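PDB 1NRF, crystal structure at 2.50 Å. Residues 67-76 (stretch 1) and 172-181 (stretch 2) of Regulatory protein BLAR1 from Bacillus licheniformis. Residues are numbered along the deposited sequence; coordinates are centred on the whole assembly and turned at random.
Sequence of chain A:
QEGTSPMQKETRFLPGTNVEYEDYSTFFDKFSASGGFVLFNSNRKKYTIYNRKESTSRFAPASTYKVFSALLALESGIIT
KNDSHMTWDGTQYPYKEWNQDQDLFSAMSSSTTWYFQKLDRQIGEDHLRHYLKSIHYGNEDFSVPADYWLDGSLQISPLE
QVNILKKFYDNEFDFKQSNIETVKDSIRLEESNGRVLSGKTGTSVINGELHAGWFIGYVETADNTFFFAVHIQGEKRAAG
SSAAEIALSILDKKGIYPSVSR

Stretch 1 (67-76) VFSALLALES
Stretch 2 (172-181) EFDFKQSNIE

What holds the two stretches together most firmly? A single carboxylate oxygen, OE2 of Glu-75, accepts two hydrogen bonds: one from backbone N of Lys-176 and one from ND2 of Asn-179, each 2.8 Å long, with N-H...O angles of 151° and 146°. Glu-75 reaches them with chi1 -85°, chi2 -70° and chi3 -52°; its CA-to-CB bond lies sideways to stretch 2, but the end of the side chain comes nearer. The CA-to-CB bond of Asn-179 points toward stretch 1, and chi1 -58° and chi2 -37° bring ND2 to OE2.

How does the backbone make this possible? Stretch 1 is helical from Val-67 through at least Glu-75, in a helix that begins earlier in the chain, with i to i+4 bonds such as Glu-75 N to Leu-71 O at 3.0 Å. Stretch 2 begins as loop: Asp-174 takes phi/psi 46/64, Phe-175 is extended at -102/166, and Lys-176, at -54/126, is the N-cap of a helix starting at Gln-177. The two helix axes run 146° apart in direction, closer to antiparallel than parallel, and approach to 9.5 Å. Leu-74 and Asn-179 set the register, their CA atoms 6.1 Å apart. Leu-74, rotamer m then t, brings CB within 3.6 Å of Asn-179 OD1, a van der Waals approach.

Which apolar side chains fill the space beside the polar centre? Leu-71 (chi1 -176°, chi2 58°) places CD2 3.5 Å from Phe-175 CD2 and CD1 4.0 Å from Ile-180 CD1; Ile-180 is m at both chi angles. Phe-175, chi1 -74° and chi2 -56°, also has CD1 3.5 Å from Glu-75 CD, so its ring packs against the carboxylate-bearing side chain as well as the leucine.

Where does the contact thin out? Phe-68 (chi1 -66°, chi2 83°) and Phe-173 (chi1 -73°, chi2 148°) meet edge to edge, CE2 of Phe-68 lying 4.5 Å from CE1 of Phe-173.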

# COMPACT_ATOMS: atom_id res chain seq x y z
N VAL A 67 -3.36 5.00 -0.65
CA VAL A 67 -2.63 5.86 0.28
C VAL A 67 -2.22 7.15 -0.43
O VAL A 67 -2.39 8.25 0.10
CB VAL A 67 -1.36 5.15 0.82
CG1 VAL A 67 -0.53 6.10 1.66
CG2 VAL A 67 -1.75 3.92 1.65
N PHE A 68 -1.69 7.01 -1.64
CA PHE A 68 -1.25 8.18 -2.40
C PHE A 68 -2.42 8.85 -3.09
O PHE A 68 -2.40 10.05 -3.34
CB PHE A 68 -0.17 7.78 -3.40
CG PHE A 68 1.10 7.33 -2.76
CD1 PHE A 68 1.25 6.02 -2.31
CD2 PHE A 68 2.14 8.22 -2.54
CE1 PHE A 68 2.41 5.61 -1.65
CE2 PHE A 68 3.31 7.83 -1.89
CZ PHE A 68 3.44 6.51 -1.44
N SER A 69 -3.45 8.08 -3.40
CA SER A 69 -4.65 8.63 -4.02
C SER A 69 -5.25 9.61 -3.00
O SER A 69 -5.64 10.73 -3.34
CB SER A 69 -5.66 7.52 -4.33
OG SER A 69 -6.90 8.07 -4.75
N ALA A 70 -5.30 9.16 -1.75
CA ALA A 70 -5.85 9.96 -0.66
C ALA A 70 -5.04 11.23 -0.40
O ALA A 70 -5.59 12.28 -0.10
CB ALA A 70 -5.91 9.11 0.61
N LEU A 71 -3.72 11.12 -0.54
CA LEU A 71 -2.83 12.25 -0.32
C LEU A 71 -3.02 13.35 -1.36
O LEU A 71 -2.99 14.53 -1.04
CB LEU A 71 -1.37 11.76 -0.32
CG LEU A 71 -0.28 12.79 -0.01
CD1 LEU A 71 -0.49 13.42 1.36
CD2 LEU A 71 1.05 12.07 -0.07
N LEU A 72 -3.21 12.95 -2.62
CA LEU A 72 -3.41 13.92 -3.68
C LEU A 72 -4.75 14.60 -3.44
O LEU A 72 -4.86 15.82 -3.57
CB LEU A 72 -3.41 13.23 -5.05
CG LEU A 72 -3.79 14.13 -6.23
CD1 LEU A 72 -2.74 15.23 -6.40
CD2 LEU A 72 -3.91 13.31 -7.50
N ALA A 73 -5.77 13.82 -3.08
CA ALA A 73 -7.11 14.36 -2.83
C ALA A 73 -7.10 15.44 -1.76
O ALA A 73 -7.77 16.47 -1.89
CB ALA A 73 -8.05 13.23 -2.44
N LEU A 74 -6.36 15.20 -0.68
CA LEU A 74 -6.26 16.17 0.40
C LEU A 74 -5.51 17.42 -0.06
O LEU A 74 -5.95 18.55 0.15
CB LEU A 74 -5.53 15.54 1.60
CG LEU A 74 -6.29 14.42 2.32
CD1 LEU A 74 -5.36 13.74 3.33
CD2 LEU A 74 -7.53 15.01 3.01
N GLU A 75 -4.36 17.20 -0.69
CA GLU A 75 -3.52 18.29 -1.19
C GLU A 75 -4.25 19.20 -2.18
O GLU A 75 -3.88 20.37 -2.32
CB GLU A 75 -2.28 17.71 -1.86
CG GLU A 75 -1.15 17.41 -0.90
CD GLU A 75 -0.52 18.68 -0.36
OE1 GLU A 75 -0.15 19.55 -1.19
OE2 GLU A 75 -0.39 18.82 0.87
N SER A 76 -5.26 18.66 -2.86
CA SER A 76 -6.04 19.41 -3.84
C SER A 76 -7.23 20.13 -3.23
O SER A 76 -7.84 20.99 -3.86
CB SER A 76 -6.54 18.48 -4.94
OG SER A 76 -5.51 18.14 -5.84
N GLU A 172 9.49 13.68 2.32
CA GLU A 172 10.54 14.22 1.47
C GLU A 172 9.87 14.84 0.24
O GLU A 172 10.50 15.53 -0.55
CB GLU A 172 11.51 13.12 1.04
CG GLU A 172 12.21 12.44 2.22
CD GLU A 172 12.98 11.19 1.82
OE1 GLU A 172 13.86 11.28 0.93
OE2 GLU A 172 12.72 10.11 2.41
N PHE A 173 8.58 14.58 0.08
CA PHE A 173 7.80 15.12 -1.03
C PHE A 173 7.25 16.49 -0.65
O PHE A 173 6.57 17.14 -1.44
CB PHE A 173 6.65 14.16 -1.36
CG PHE A 173 7.09 12.91 -2.05
CD1 PHE A 173 6.41 11.72 -1.86
CD2 PHE A 173 8.18 12.93 -2.92
CE1 PHE A 173 6.80 10.56 -2.53
CE2 PHE A 173 8.58 11.78 -3.60
CZ PHE A 173 7.89 10.59 -3.40
N ASP A 174 7.53 16.90 0.58
CA ASP A 174 7.12 18.20 1.10
C ASP A 174 5.66 18.58 0.84
O ASP A 174 5.37 19.55 0.13
CB ASP A 174 8.05 19.28 0.54
CG ASP A 174 7.80 20.63 1.16
OD1 ASP A 174 7.52 20.70 2.37
OD2 ASP A 174 7.88 21.64 0.42
N PHE A 175 4.75 17.81 1.42
CA PHE A 175 3.32 18.08 1.30
C PHE A 175 2.91 18.73 2.61
O PHE A 175 3.67 18.69 3.58
CB PHE A 175 2.53 16.78 1.09
CG PHE A 175 2.68 16.19 -0.28
CD1 PHE A 175 2.36 16.94 -1.41
CD2 PHE A 175 3.12 14.88 -0.45
CE1 PHE A 175 2.49 16.40 -2.69
CE2 PHE A 175 3.26 14.33 -1.72
CZ PHE A 175 2.94 15.09 -2.84
N LYS A 176 1.74 19.34 2.66
CA LYS A 176 1.30 19.97 3.90
C LYS A 176 1.38 18.93 5.02
O LYS A 176 0.85 17.82 4.90
CB LYS A 176 -0.12 20.53 3.76
CG LYS A 176 -0.22 21.74 2.82
CD LYS A 176 -1.65 22.26 2.67
CE LYS A 176 -2.54 21.30 1.88
NZ LYS A 176 -3.99 21.70 1.84
N GLN A 177 2.09 19.28 6.09
CA GLN A 177 2.28 18.40 7.23
C GLN A 177 0.96 17.77 7.69
O GLN A 177 0.91 16.60 8.07
CB GLN A 177 2.92 19.19 8.37
CG GLN A 177 2.89 18.51 9.72
CD GLN A 177 2.94 19.51 10.86
OE1 GLN A 177 3.96 20.16 11.10
NE2 GLN A 177 1.82 19.64 11.57
N SER A 178 -0.10 18.57 7.62
CA SER A 178 -1.43 18.13 8.02
C SER A 178 -2.00 16.95 7.23
O SER A 178 -2.62 16.05 7.80
CB SER A 178 -2.41 19.31 7.92
OG SER A 178 -3.74 18.91 8.20
N ASN A 179 -1.80 16.95 5.92
CA ASN A 179 -2.33 15.87 5.09
C ASN A 179 -1.58 14.56 5.29
O ASN A 179 -2.20 13.49 5.27
CB ASN A 179 -2.30 16.29 3.62
CG ASN A 179 -3.09 17.57 3.38
OD1 ASN A 179 -4.13 17.78 3.99
ND2 ASN A 179 -2.60 18.41 2.48
N ILE A 180 -0.27 14.64 5.49
CA ILE A 180 0.56 13.46 5.74
C ILE A 180 -0.01 12.75 6.97
O ILE A 180 -0.26 11.54 6.96
CB ILE A 180 2.03 13.84 6.06
CG1 ILE A 180 2.67 14.57 4.87
CG2 ILE A 180 2.82 12.59 6.43
CD1 ILE A 180 2.83 13.72 3.63
N GLU A 181 -0.19 13.52 8.04
CA GLU A 181 -0.72 13.01 9.30
C GLU A 181 -2.10 12.38 9.10
O GLU A 181 -2.42 11.38 9.74
CB GLU A 181 -0.83 14.15 10.33
CG GLU A 181 0.41 14.33 11.18
CD GLU A 181 0.43 15.68 11.90
OE1 GLU A 181 -0.63 16.09 12.44
OE2 GLU A 181 1.50 16.32 11.94